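Local atomic coordinates of predicted phosphatase, HAD family (Clostridium acetobutylicum, PDB entry 3MC1), a protein that is a predicted phosphatase of the haloacid dehalogenase superfamily, probably hydrolysing phosphate esters at a metal-dependent site. Residues 13-18 / 85-91; 42-46 / 57-61; 181-187 / 201-207. One frame throughout, in Å; residues are numbered along the deposited sequence.

Contact 1: residues 13-18 / 85-91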
# COMPACT_ATOMS: atom_id res chain seq x y z
N GLY A 13 -0.84 2.93 4.70
CA GLY A 13 -1.98 3.83 4.55
C GLY A 13 -3.35 3.17 4.48
O GLY A 13 -4.37 3.85 4.40
N THR A 14 -3.38 1.84 4.50
CA THR A 14 -4.64 1.11 4.45
C THR A 14 -4.71 0.17 5.64
O THR A 14 -5.70 0.16 6.38
CB THR A 14 -4.76 0.29 3.15
OG1 THR A 14 -4.83 1.19 2.03
CG2 THR A 14 -6.02 -0.56 3.18
N LEU A 15 -3.66 -0.62 5.83
CA LEU A 15 -3.63 -1.55 6.96
C LEU A 15 -2.79 -0.97 8.10
O LEU A 15 -3.13 -1.13 9.27
CB LEU A 15 -3.06 -2.90 6.52
CG LEU A 15 -3.87 -3.69 5.49
CD1 LEU A 15 -3.12 -4.95 5.09
CD2 LEU A 15 -5.25 -4.04 6.07
N THR A 16 -1.71 -0.29 7.74
CA THR A 16 -0.81 0.27 8.75
C THR A 16 -0.52 1.76 8.56
O THR A 16 -0.41 2.24 7.44
CB THR A 16 0.56 -0.47 8.73
OG1 THR A 16 1.13 -0.36 7.41
CG2 THR A 16 0.38 -1.93 9.05
N ASP A 17 -0.42 2.48 9.68
CA ASP A 17 -0.07 3.90 9.68
C ASP A 17 1.45 3.85 9.79
O ASP A 17 2.00 3.86 10.89
CB ASP A 17 -0.66 4.59 10.91
CG ASP A 17 -0.38 6.08 10.94
OD1 ASP A 17 0.35 6.58 10.05
OD2 ASP A 17 -0.89 6.75 11.86
N SER A 18 2.11 3.80 8.64
CA SER A 18 3.57 3.68 8.59
C SER A 18 4.36 4.94 8.29
O SER A 18 5.57 4.87 8.06
CB SER A 18 3.93 2.62 7.56
OG SER A 18 3.08 2.72 6.42
N ASN A 85 6.06 1.94 13.05
CA ASN A 85 4.82 1.63 12.35
C ASN A 85 3.72 1.34 13.38
O ASN A 85 4.01 1.13 14.56
CB ASN A 85 5.10 0.36 11.56
CG ASN A 85 4.34 0.28 10.28
OD1 ASN A 85 3.26 0.83 10.13
ND2 ASN A 85 4.91 -0.46 9.32
N LYS A 86 2.48 1.31 12.91
CA LYS A 86 1.32 1.02 13.76
C LYS A 86 0.21 0.49 12.88
O LYS A 86 0.12 0.85 11.71
CB LYS A 86 0.81 2.30 14.45
CG LYS A 86 1.75 2.93 15.45
CD LYS A 86 1.22 4.28 15.97
CE LYS A 86 1.08 5.30 14.84
NZ LYS A 86 0.76 6.67 15.34
N VAL A 87 -0.63 -0.38 13.43
CA VAL A 87 -1.76 -0.92 12.68
C VAL A 87 -2.92 0.03 12.96
O VAL A 87 -3.10 0.46 14.10
CB VAL A 87 -2.13 -2.34 13.16
CG1 VAL A 87 -3.42 -2.80 12.49
CG2 VAL A 87 -1.00 -3.30 12.83
N TYR A 88 -3.69 0.40 11.93
CA TYR A 88 -4.82 1.31 12.14
C TYR A 88 -5.84 0.64 13.05
O TYR A 88 -6.06 -0.57 12.95
CB TYR A 88 -5.49 1.67 10.81
CG TYR A 88 -4.74 2.67 9.95
CD1 TYR A 88 -4.68 4.02 10.31
CD2 TYR A 88 -4.10 2.27 8.78
CE1 TYR A 88 -4.00 4.95 9.51
CE2 TYR A 88 -3.42 3.19 7.99
CZ TYR A 88 -3.36 4.52 8.35
OH TYR A 88 -2.65 5.40 7.57
N ASP A 89 -6.44 1.42 13.94
CA ASP A 89 -7.45 0.87 14.85
C ASP A 89 -8.59 0.23 14.04
O ASP A 89 -9.02 0.77 13.01
CB ASP A 89 -8.04 1.97 15.74
CG ASP A 89 -7.02 2.56 16.69
OD1 ASP A 89 -6.23 1.79 17.28
OD2 ASP A 89 -7.02 3.80 16.86
N GLY A 90 -9.06 -0.91 14.51
CA GLY A 90 -10.16 -1.59 13.85
C GLY A 90 -9.76 -2.53 12.73
O GLY A 90 -10.54 -3.40 12.36
N ILE A 91 -8.54 -2.40 12.21
CA ILE A 91 -8.10 -3.26 11.12
C ILE A 91 -8.10 -4.75 11.41
O ILE A 91 -8.64 -5.53 10.64
CB ILE A 91 -6.70 -2.85 10.58
CG1 ILE A 91 -6.82 -1.59 9.71
CG2 ILE A 91 -6.10 -4.00 9.78
CD1 ILE A 91 -7.69 -1.76 8.48
O HOH W 1 3.79 -1.17 6.66
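Tyr88 lies against the backbone of residues 13-17, with Asp17 over one face of its ring and Gly13 CA in the ring plane at the edge. Asp17 CB stands 4.0 Å from the ring centroid, in a CH-pi contact 25° off the normal. The Asp17 CG is anti to its own backbone N (chi1 -178°), and the carboxylate comes to lie almost parallel to the ring. The backbone fixes the pairing: Tyr88 N donates to Leu15 O over 3.1 Å, and Asp17 N reaches Lys86 O at 2.7 Å along a more bent path of 143°. Lys86 N returns a weak bond to Asp17 O and also donates to Asn85 OD1 at 2.9 Å. Residues 13-18 follow strand 6-9 and include Thr14 of what appears to be the HAD DxDx(T/V) signature; residues 85-91 follow helix 63-81, which places the contact where the helical cap rejoins the Rossmann-like core. On the solvent side Asp17 OD2 and Lys86 NZ form only a long salt bridge, 3.9 Å. At the other end Leu15 CD2 packs on Ile91 CG2 at 3.8 Å, the two side chains crossing at about a right angle. A water bridges Thr16 OG1 and Asn85 ND2, and that amide nitrogen also donates to Met82 O. Farther out, Ser18 OG is hydrogen-bonded to metal ligand Asp12, while Tyr187 meets Tyr88 edge-to-face.

Contact 2: residues 42-46 / 57-61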
# COMPACT_ATOMS: atom_id res chain seq x y z
N SER A 42 6.05 16.64 5.37
CA SER A 42 6.13 17.05 3.98
C SER A 42 6.54 15.88 3.07
O SER A 42 6.55 16.01 1.85
CB SER A 42 7.11 18.21 3.82
OG SER A 42 8.43 17.82 4.10
N LEU A 43 6.89 14.75 3.68
CA LEU A 43 7.29 13.58 2.92
C LEU A 43 6.20 12.51 2.93
O LEU A 43 6.43 11.37 2.52
CB LEU A 43 8.60 13.01 3.49
CG LEU A 43 9.81 13.94 3.46
CD1 LEU A 43 11.02 13.25 4.08
CD2 LEU A 43 10.10 14.35 2.03
N ASN A 44 5.01 12.86 3.41
CA ASN A 44 3.90 11.91 3.46
C ASN A 44 3.54 11.37 2.08
O ASN A 44 3.13 10.22 1.96
CB ASN A 44 2.65 12.56 4.08
CG ASN A 44 2.74 12.65 5.59
OD1 ASN A 44 3.76 12.31 6.19
ND2 ASN A 44 1.67 13.13 6.22
N LYS A 45 3.71 12.19 1.05
CA LYS A 45 3.39 11.79 -0.31
C LYS A 45 4.21 10.60 -0.79
O LYS A 45 3.88 9.97 -1.80
CB LYS A 45 3.59 12.96 -1.29
CG LYS A 45 5.05 13.31 -1.53
CD LYS A 45 5.56 14.33 -0.52
CE LYS A 45 5.26 15.74 -0.99
NZ LYS A 45 6.01 16.07 -2.25
N PHE A 46 5.28 10.29 -0.06
CA PHE A 46 6.15 9.15 -0.39
C PHE A 46 5.51 7.86 0.12
O PHE A 46 5.98 6.76 -0.19
CB PHE A 46 7.52 9.32 0.28
CG PHE A 46 8.56 9.99 -0.59
CD1 PHE A 46 9.45 9.22 -1.34
CD2 PHE A 46 8.68 11.38 -0.63
CE1 PHE A 46 10.45 9.83 -2.12
CE2 PHE A 46 9.67 11.99 -1.40
CZ PHE A 46 10.55 11.22 -2.15
N GLU A 57 10.21 11.98 -9.31
CA GLU A 57 9.22 13.04 -9.46
C GLU A 57 9.43 14.24 -8.54
O GLU A 57 9.37 15.38 -8.98
CB GLU A 57 7.81 12.48 -9.22
CG GLU A 57 6.69 13.44 -9.60
CD GLU A 57 5.33 12.97 -9.11
OE1 GLU A 57 5.05 11.75 -9.17
OE2 GLU A 57 4.52 13.83 -8.69
N TYR A 58 9.69 13.97 -7.26
CA TYR A 58 9.87 15.04 -6.28
C TYR A 58 11.28 15.61 -6.15
O TYR A 58 11.47 16.68 -5.56
CB TYR A 58 9.40 14.55 -4.90
CG TYR A 58 7.96 14.08 -4.89
CD1 TYR A 58 6.92 14.97 -5.14
CD2 TYR A 58 7.65 12.74 -4.68
CE1 TYR A 58 5.60 14.53 -5.18
CE2 TYR A 58 6.33 12.29 -4.72
CZ TYR A 58 5.31 13.20 -4.97
OH TYR A 58 4.01 12.77 -5.04
N TYR A 59 12.26 14.91 -6.71
CA TYR A 59 13.64 15.37 -6.62
C TYR A 59 14.38 15.28 -7.95
O TYR A 59 15.60 15.40 -8.00
CB TYR A 59 14.38 14.60 -5.52
CG TYR A 59 13.84 14.97 -4.16
CD1 TYR A 59 14.26 16.14 -3.52
CD2 TYR A 59 12.83 14.22 -3.55
CE1 TYR A 59 13.67 16.56 -2.33
CE2 TYR A 59 12.23 14.64 -2.36
CZ TYR A 59 12.66 15.81 -1.76
OH TYR A 59 12.06 16.27 -0.60
N ASN A 60 13.61 15.07 -9.01
CA ASN A 60 14.13 14.98 -10.37
C ASN A 60 15.33 14.06 -10.55
O ASN A 60 16.11 14.26 -11.47
CB ASN A 60 14.49 16.38 -10.89
CG ASN A 60 13.29 17.31 -10.90
OD1 ASN A 60 12.23 16.98 -11.43
ND2 ASN A 60 13.47 18.50 -10.33
N PHE A 61 15.48 13.06 -9.69
CA PHE A 61 16.59 12.12 -9.82
C PHE A 61 16.38 11.29 -11.07
O PHE A 61 15.25 11.11 -11.53
CB PHE A 61 16.66 11.16 -8.63
CG PHE A 61 17.14 11.78 -7.35
CD1 PHE A 61 18.00 12.88 -7.36
CD2 PHE A 61 16.78 11.21 -6.13
CE1 PHE A 61 18.50 13.40 -6.16
CE2 PHE A 61 17.27 11.73 -4.93
CZ PHE A 61 18.13 12.82 -4.94
O HOH W 2 2.39 11.00 -4.23
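This is a small aromatic and cation-pi contact within the helical cap of the HAD fold, between the 3-10 turn at residues 42-46 and the C-terminal part of helix 51-59. Lys45 covers one face of the Tyr58 ring with two parts of its chain. Its CG sits 3.8 Å from the ring centroid, nearer the hydroxyl end, while NZ curls back to a centroid distance of 3.7 Å, 32° off the normal. The curl follows from chi1 of 71°, which sets CG between the backbone N and carbonyl carbon, and from further bends at chi2, chi3 and chi4. Glu57 CD lies over the opposite face, offset toward the rim. Beneath this more exposed layer Phe46 reaches both tyrosines with CE2. Its ring and that of Tyr58 are inclined at 45°, an oblique pairing, whereas its CE2 approaches Tyr59 CE2 edge to edge at 3.8 Å. Leu43 CD2 touches the Tyr59 hydroxyl; on the buried side Val26 and Leu30 of helix 19-31 pack on Leu43 and Tyr59, and Phe55 meets Phe46 edge-to-face. A water in the plane of the Tyr58 ring donates to Lys45 O at 3.0 Å and lies 2.5 Å from Tyr58 OH.

Contact 3: residues 181-187 / 201-207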
# COMPACT_ATOMS: atom_id res chain seq x y z
N PRO A 181 -13.15 -3.33 -9.18
CA PRO A 181 -13.77 -2.16 -8.56
C PRO A 181 -12.83 -1.82 -7.41
O PRO A 181 -12.09 -2.69 -6.93
CB PRO A 181 -15.12 -2.68 -8.08
CG PRO A 181 -14.83 -4.12 -7.79
CD PRO A 181 -13.95 -4.54 -8.95
N SER A 182 -12.85 -0.56 -6.98
CA SER A 182 -11.99 -0.15 -5.90
C SER A 182 -12.73 0.65 -4.83
O SER A 182 -13.68 1.38 -5.13
CB SER A 182 -10.84 0.70 -6.44
OG SER A 182 -11.32 1.82 -7.16
N ILE A 183 -12.32 0.46 -3.59
CA ILE A 183 -12.86 1.20 -2.47
C ILE A 183 -11.67 2.01 -1.97
O ILE A 183 -10.66 1.44 -1.56
CB ILE A 183 -13.33 0.31 -1.32
CG1 ILE A 183 -14.44 -0.65 -1.77
CG2 ILE A 183 -13.85 1.20 -0.18
CD1 ILE A 183 -14.95 -1.55 -0.64
N GLY A 184 -11.79 3.33 -2.02
CA GLY A 184 -10.72 4.17 -1.54
C GLY A 184 -11.03 4.56 -0.11
O GLY A 184 -12.19 4.78 0.23
N VAL A 185 -10.00 4.62 0.74
CA VAL A 185 -10.21 5.02 2.13
C VAL A 185 -9.51 6.35 2.34
O VAL A 185 -8.43 6.57 1.79
CB VAL A 185 -9.66 3.96 3.11
CG1 VAL A 185 -10.27 2.59 2.77
CG2 VAL A 185 -8.14 3.91 3.06
N THR A 186 -10.12 7.23 3.12
CA THR A 186 -9.54 8.55 3.37
C THR A 186 -8.83 8.69 4.71
O THR A 186 -8.33 9.77 5.03
CB THR A 186 -10.62 9.67 3.28
OG1 THR A 186 -11.69 9.37 4.18
CG2 THR A 186 -11.16 9.79 1.85
N TYR A 187 -8.77 7.62 5.50
CA TYR A 187 -8.08 7.69 6.78
C TYR A 187 -6.59 7.47 6.57
O TYR A 187 -5.80 7.49 7.52
CB TYR A 187 -8.65 6.65 7.77
CG TYR A 187 -8.55 5.20 7.34
CD1 TYR A 187 -7.34 4.50 7.41
CD2 TYR A 187 -9.67 4.52 6.84
CE1 TYR A 187 -7.25 3.16 7.01
CE2 TYR A 187 -9.59 3.19 6.44
CZ TYR A 187 -8.39 2.52 6.52
OH TYR A 187 -8.33 1.22 6.08
N ASN A 201 -14.17 3.74 -7.24
CA ASN A 201 -15.52 3.24 -7.39
C ASN A 201 -16.33 3.37 -6.09
O ASN A 201 -17.56 3.39 -6.11
CB ASN A 201 -15.47 1.79 -7.90
CG ASN A 201 -14.84 1.67 -9.28
OD1 ASN A 201 -15.45 2.05 -10.29
ND2 ASN A 201 -13.62 1.15 -9.34
N TYR A 202 -15.64 3.46 -4.97
CA TYR A 202 -16.28 3.60 -3.66
C TYR A 202 -15.30 4.35 -2.76
O TYR A 202 -14.09 4.17 -2.90
CB TYR A 202 -16.56 2.22 -3.06
CG TYR A 202 -17.14 1.23 -4.04
CD1 TYR A 202 -18.50 0.96 -4.05
CD2 TYR A 202 -16.34 0.61 -5.01
CE1 TYR A 202 -19.05 0.10 -5.00
CE2 TYR A 202 -16.89 -0.25 -5.96
CZ TYR A 202 -18.25 -0.49 -5.95
OH TYR A 202 -18.82 -1.30 -6.90
N ILE A 203 -15.81 5.19 -1.85
CA ILE A 203 -14.95 5.96 -0.95
C ILE A 203 -15.48 6.00 0.48
O ILE A 203 -16.62 6.41 0.72
CB ILE A 203 -14.78 7.41 -1.45
CG1 ILE A 203 -14.24 7.41 -2.89
CG2 ILE A 203 -13.81 8.16 -0.56
CD1 ILE A 203 -14.09 8.79 -3.50
N VAL A 204 -14.64 5.59 1.43
CA VAL A 204 -15.02 5.57 2.85
C VAL A 204 -14.02 6.33 3.72
O VAL A 204 -12.85 6.45 3.37
CB VAL A 204 -15.15 4.12 3.38
CG1 VAL A 204 -16.14 3.34 2.51
CG2 VAL A 204 -13.79 3.44 3.42
N ASN A 205 -14.49 6.82 4.86
CA ASN A 205 -13.63 7.60 5.75
C ASN A 205 -13.17 6.89 7.02
O ASN A 205 -12.45 7.48 7.83
CB ASN A 205 -14.34 8.90 6.11
CG ASN A 205 -15.71 8.66 6.69
OD1 ASN A 205 -15.86 8.06 7.76
ND2 ASN A 205 -16.74 9.12 5.98
N SER A 206 -13.57 5.64 7.20
CA SER A 206 -13.16 4.89 8.39
C SER A 206 -13.14 3.40 8.11
O SER A 206 -13.72 2.94 7.12
CB SER A 206 -14.13 5.15 9.55
OG SER A 206 -15.37 4.50 9.29
N VAL A 207 -12.49 2.64 8.98
CA VAL A 207 -12.39 1.20 8.84
C VAL A 207 -13.78 0.56 8.97
O VAL A 207 -14.07 -0.43 8.31
CB VAL A 207 -11.44 0.58 9.90
CG1 VAL A 207 -11.44 -0.94 9.80
CG2 VAL A 207 -10.03 1.11 9.70
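Val185 and Val204 pair tightly across two parallel strands, CG1 of the first meeting CG2 of the second at 3.7 Å. On the same face Ile183 lays CG1 against Tyr202 CB and CG2 near Val204 CG1, and helix 207-215 covers this layer through Leu210. The backbones are held just as closely: Gly184 N donates to Tyr202 O at 2.6 Å, Val204 N to Gly184 O at 2.8 Å, and Thr186 N to Val204 O at 2.9 Å. The last two donors approach nearly along the C=O axis. Gly184 is bridged to Ile203, whose side chain lies on the other face of the sheet, where its CG2 meets Thr186 CG2 beneath Tyr192 and Leu195 of helix 192-198. The Asn201 end is looser: Asn201 N makes a weak bond to Ser182 OG, while the Tyr202 ring presents an edge to Pro181 CB. Beyond the strands, Tyr187 turns its ring in over the chain (chi1 60°), and Val207 CG2 lies over the ring face, 4.2 Å from its centroid. Ser206 OG caps helix 207-215 at Glu209 N. Strands 182-185 and 202-204, joined through helix 192-198, form the closing beta-alpha-beta unit of a Rossmann-like HAD core, with 202-204 at one edge of the parallel sheet.

Contacts 1 and 3 adjoin, their centres 14 Å apart, and both flank the sodium site of Asp10, Asp12 and Asp167. Tyr187 joins them: its OH is 2.8 Å from Thr14 O, a probable hydrogen bond, and its backbone O packs on Tyr88 CE1. Val207 CG2 adds a touch on Asp89 O at 3.5 Å. The Gly13 position lies about 4 Å from the sodium and the Val185 side chain about 8 Å. Contact 2, nested along the chain inside the loop closed by contact 1, belongs to the cap: its centre is 22 Å from that of contact 1 and 24 Å from that of contact 3, without touching either, and the Phe46 side chain is about 11 Å from the sodium.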